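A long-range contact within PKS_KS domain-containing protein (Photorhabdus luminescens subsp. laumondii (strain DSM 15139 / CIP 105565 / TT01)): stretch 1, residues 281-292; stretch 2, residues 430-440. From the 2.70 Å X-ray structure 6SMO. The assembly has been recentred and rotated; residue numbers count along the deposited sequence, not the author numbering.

Stretch 1 281-292: HIYAELAGYASV
Stretch 2, residues 430-440: GIHSVIVMRAV

A classic bulge interrupts the antiparallel pairing of strands 284-292 and 431-438: the register slips by one between L286 and G288, and V436 O accepts from both A287 N (2.8 Å) and, weakly, G288 N (3.4 Å). Within strand 284-292, A287 (phi/psi -80/-49) leaves the extended range; its CB points toward the other strand, 4.4 Å from V436 CG1.

The strand directions differ by 145°, with axes 4.6 Å apart at closest. Before the bulge, E285 N to R438 O (2.7 Å, 162°) and R438 N to E285 O (2.8 Å, 131°) form one hydrogen-bonded pair. Beyond it, V436 N reaches G288 O (2.9 Å), A290 N bonds to V434 O and V434 N to A290 O, 3.1 Å each, and V292 N to H432 O (3.0 Å) with H432 N to V292 O (3.2 Å) completes the ladder.

Non-hydrogen-bonded pairs L286-M437, Y289-I435 and S291-S433 share one face. L286 CD1 makes an apolar contact with M437 CE at 4.2 Å, both groups being nonpolar. Y289 (chi1 165°, chi2 76°) presents its ring edge to I435 (chi1 p); Y289 CD1 lies 3.6 Å from I435 CG2. The hydroxyls of S291 (t) and S433 (m) meet at polar range, S291 OG to S433 OG 3.0 Å.

On the opposite face, E285 OE1 and R438 NH1 stay 4.5 Å apart, an electrostatic proximity without a salt bridge; R438 is fully extended, all chi t.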

# COMPACT_ATOMS: atom_id res chain seq x y z
N HIS B 281 24.11 16.04 -12.57
CA HIS B 281 24.90 14.84 -12.20
C HIS B 281 23.96 13.63 -12.13
O HIS B 281 22.91 13.74 -11.46
CB HIS B 281 25.65 15.05 -10.88
CG HIS B 281 26.26 13.80 -10.34
ND1 HIS B 281 25.66 13.05 -9.34
CD2 HIS B 281 27.39 13.15 -10.68
CE1 HIS B 281 26.41 12.00 -9.08
NE2 HIS B 281 27.48 12.04 -9.88
N ILE B 282 24.33 12.52 -12.78
CA ILE B 282 23.52 11.27 -12.87
C ILE B 282 24.17 10.20 -11.99
O ILE B 282 25.33 9.83 -12.27
CB ILE B 282 23.37 10.82 -14.33
CG1 ILE B 282 22.68 11.88 -15.19
CG2 ILE B 282 22.66 9.47 -14.42
CD1 ILE B 282 22.93 11.74 -16.67
N TYR B 283 23.45 9.71 -10.98
CA TYR B 283 23.88 8.61 -10.07
C TYR B 283 23.82 7.28 -10.83
O TYR B 283 24.85 6.59 -10.92
CB TYR B 283 23.02 8.58 -8.81
CG TYR B 283 23.38 9.62 -7.77
CD1 TYR B 283 24.28 9.33 -6.76
CD2 TYR B 283 22.82 10.89 -7.81
CE1 TYR B 283 24.63 10.28 -5.81
CE2 TYR B 283 23.16 11.85 -6.86
CZ TYR B 283 24.06 11.54 -5.86
OH TYR B 283 24.40 12.47 -4.92
N ALA B 284 22.64 6.94 -11.35
CA ALA B 284 22.36 5.67 -12.07
C ALA B 284 21.08 5.80 -12.90
O ALA B 284 20.29 6.72 -12.64
CB ALA B 284 22.26 4.54 -11.07
N GLU B 285 20.92 4.90 -13.87
CA GLU B 285 19.71 4.78 -14.73
C GLU B 285 18.75 3.77 -14.10
O GLU B 285 19.19 2.63 -13.84
CB GLU B 285 20.10 4.36 -16.15
CG GLU B 285 18.96 4.38 -17.14
CD GLU B 285 19.23 3.64 -18.44
OE1 GLU B 285 20.40 3.59 -18.86
OE2 GLU B 285 18.26 3.12 -19.03
N LEU B 286 17.50 4.17 -13.85
CA LEU B 286 16.40 3.27 -13.41
C LEU B 286 15.76 2.67 -14.67
O LEU B 286 14.88 3.32 -15.27
CB LEU B 286 15.39 4.08 -12.57
CG LEU B 286 14.60 3.28 -11.54
CD1 LEU B 286 14.14 4.17 -10.40
CD2 LEU B 286 13.40 2.58 -12.18
N ALA B 287 16.21 1.47 -15.06
CA ALA B 287 16.01 0.87 -16.40
C ALA B 287 14.61 0.25 -16.52
O ALA B 287 13.94 0.52 -17.54
CB ALA B 287 17.09 -0.14 -16.68
N GLY B 288 14.20 -0.57 -15.54
CA GLY B 288 12.94 -1.33 -15.60
C GLY B 288 12.33 -1.56 -14.23
O GLY B 288 13.04 -1.42 -13.22
N TYR B 289 11.04 -1.92 -14.21
CA TYR B 289 10.23 -2.21 -13.00
C TYR B 289 9.21 -3.32 -13.33
O TYR B 289 8.72 -3.37 -14.47
CB TYR B 289 9.52 -0.95 -12.51
CG TYR B 289 8.41 -1.18 -11.51
CD1 TYR B 289 8.69 -1.49 -10.19
CD2 TYR B 289 7.08 -1.09 -11.89
CE1 TYR B 289 7.68 -1.71 -9.27
CE2 TYR B 289 6.06 -1.31 -10.98
CZ TYR B 289 6.36 -1.62 -9.67
OH TYR B 289 5.36 -1.83 -8.76
N ALA B 290 8.92 -4.17 -12.34
CA ALA B 290 7.89 -5.24 -12.41
C ALA B 290 7.40 -5.56 -10.99
O ALA B 290 8.18 -5.37 -10.04
CB ALA B 290 8.45 -6.46 -13.09
N SER B 291 6.15 -6.02 -10.87
CA SER B 291 5.50 -6.38 -9.59
C SER B 291 4.48 -7.51 -9.83
O SER B 291 3.76 -7.46 -10.84
CB SER B 291 4.85 -5.18 -8.95
OG SER B 291 4.44 -5.48 -7.63
N VAL B 292 4.44 -8.48 -8.91
CA VAL B 292 3.55 -9.68 -8.98
C VAL B 292 2.95 -9.93 -7.59
O VAL B 292 3.32 -9.21 -6.64
CB VAL B 292 4.31 -10.92 -9.49
CG1 VAL B 292 4.87 -10.72 -10.88
CG2 VAL B 292 5.41 -11.34 -8.53
N GLY B 430 1.43 -10.93 -0.10
CA GLY B 430 2.24 -11.66 -1.09
C GLY B 430 2.73 -10.78 -2.22
O GLY B 430 2.69 -11.24 -3.36
N ILE B 431 3.17 -9.57 -1.89
CA ILE B 431 3.63 -8.62 -2.95
C ILE B 431 5.15 -8.70 -3.16
O ILE B 431 5.89 -8.50 -2.20
CB ILE B 431 3.18 -7.19 -2.63
CG1 ILE B 431 1.67 -7.10 -2.43
CG2 ILE B 431 3.65 -6.23 -3.71
CD1 ILE B 431 1.17 -5.70 -2.23
N HIS B 432 5.56 -9.04 -4.38
CA HIS B 432 6.98 -8.96 -4.79
C HIS B 432 7.16 -7.79 -5.77
O HIS B 432 6.29 -7.64 -6.65
CB HIS B 432 7.45 -10.28 -5.42
CG HIS B 432 7.46 -11.43 -4.46
ND1 HIS B 432 8.36 -11.50 -3.41
CD2 HIS B 432 6.71 -12.55 -4.40
CE1 HIS B 432 8.15 -12.61 -2.74
NE2 HIS B 432 7.15 -13.27 -3.32
N SER B 433 8.23 -7.01 -5.61
CA SER B 433 8.56 -5.84 -6.46
C SER B 433 10.07 -5.81 -6.73
O SER B 433 10.85 -5.96 -5.77
CB SER B 433 8.08 -4.56 -5.83
OG SER B 433 6.66 -4.49 -5.85
N VAL B 434 10.45 -5.62 -8.00
CA VAL B 434 11.86 -5.59 -8.48
C VAL B 434 12.04 -4.36 -9.38
O VAL B 434 11.15 -4.12 -10.23
CB VAL B 434 12.24 -6.89 -9.22
CG1 VAL B 434 13.67 -6.86 -9.73
CG2 VAL B 434 12.01 -8.11 -8.35
N ILE B 435 13.13 -3.61 -9.20
CA ILE B 435 13.59 -2.55 -10.14
C ILE B 435 15.00 -2.91 -10.61
O ILE B 435 15.79 -3.44 -9.80
CB ILE B 435 13.55 -1.14 -9.50
CG1 ILE B 435 14.29 -1.07 -8.17
CG2 ILE B 435 12.11 -0.66 -9.36
CD1 ILE B 435 14.70 0.32 -7.76
N VAL B 436 15.30 -2.66 -11.89
CA VAL B 436 16.63 -2.89 -12.51
C VAL B 436 17.33 -1.53 -12.66
O VAL B 436 16.83 -0.70 -13.44
CB VAL B 436 16.51 -3.61 -13.87
CG1 VAL B 436 17.86 -3.84 -14.52
CG2 VAL B 436 15.74 -4.92 -13.74
N MET B 437 18.42 -1.32 -11.92
CA MET B 437 19.27 -0.11 -12.01
C MET B 437 20.53 -0.43 -12.82
O MET B 437 20.92 -1.61 -12.86
CB MET B 437 19.66 0.41 -10.62
CG MET B 437 18.49 1.02 -9.87
SD MET B 437 19.02 2.23 -8.64
CE MET B 437 17.44 2.89 -8.13
N ARG B 438 21.12 0.60 -13.44
CA ARG B 438 22.20 0.47 -14.45
C ARG B 438 23.13 1.68 -14.35
O ARG B 438 22.64 2.79 -14.06
CB ARG B 438 21.56 0.36 -15.84
CG ARG B 438 22.51 -0.04 -16.95
CD ARG B 438 21.79 -0.11 -18.28
NE ARG B 438 22.65 -0.50 -19.39
CZ ARG B 438 22.26 -0.61 -20.66
NH1 ARG B 438 21.00 -0.37 -21.00
NH2 ARG B 438 23.13 -0.97 -21.58
N ALA B 439 24.43 1.46 -14.58
CA ALA B 439 25.47 2.52 -14.63
C ALA B 439 25.40 3.23 -15.98
O ALA B 439 25.10 2.56 -16.99
CB ALA B 439 26.83 1.92 -14.38
N VAL B 440 25.67 4.54 -15.99
CA VAL B 440 25.67 5.40 -17.22
C VAL B 440 27.12 5.72 -17.59
O VAL B 440 27.93 6.06 -16.73
CB VAL B 440 24.84 6.69 -17.00
CG1 VAL B 440 24.75 7.53 -18.27
CG2 VAL B 440 23.45 6.39 -16.46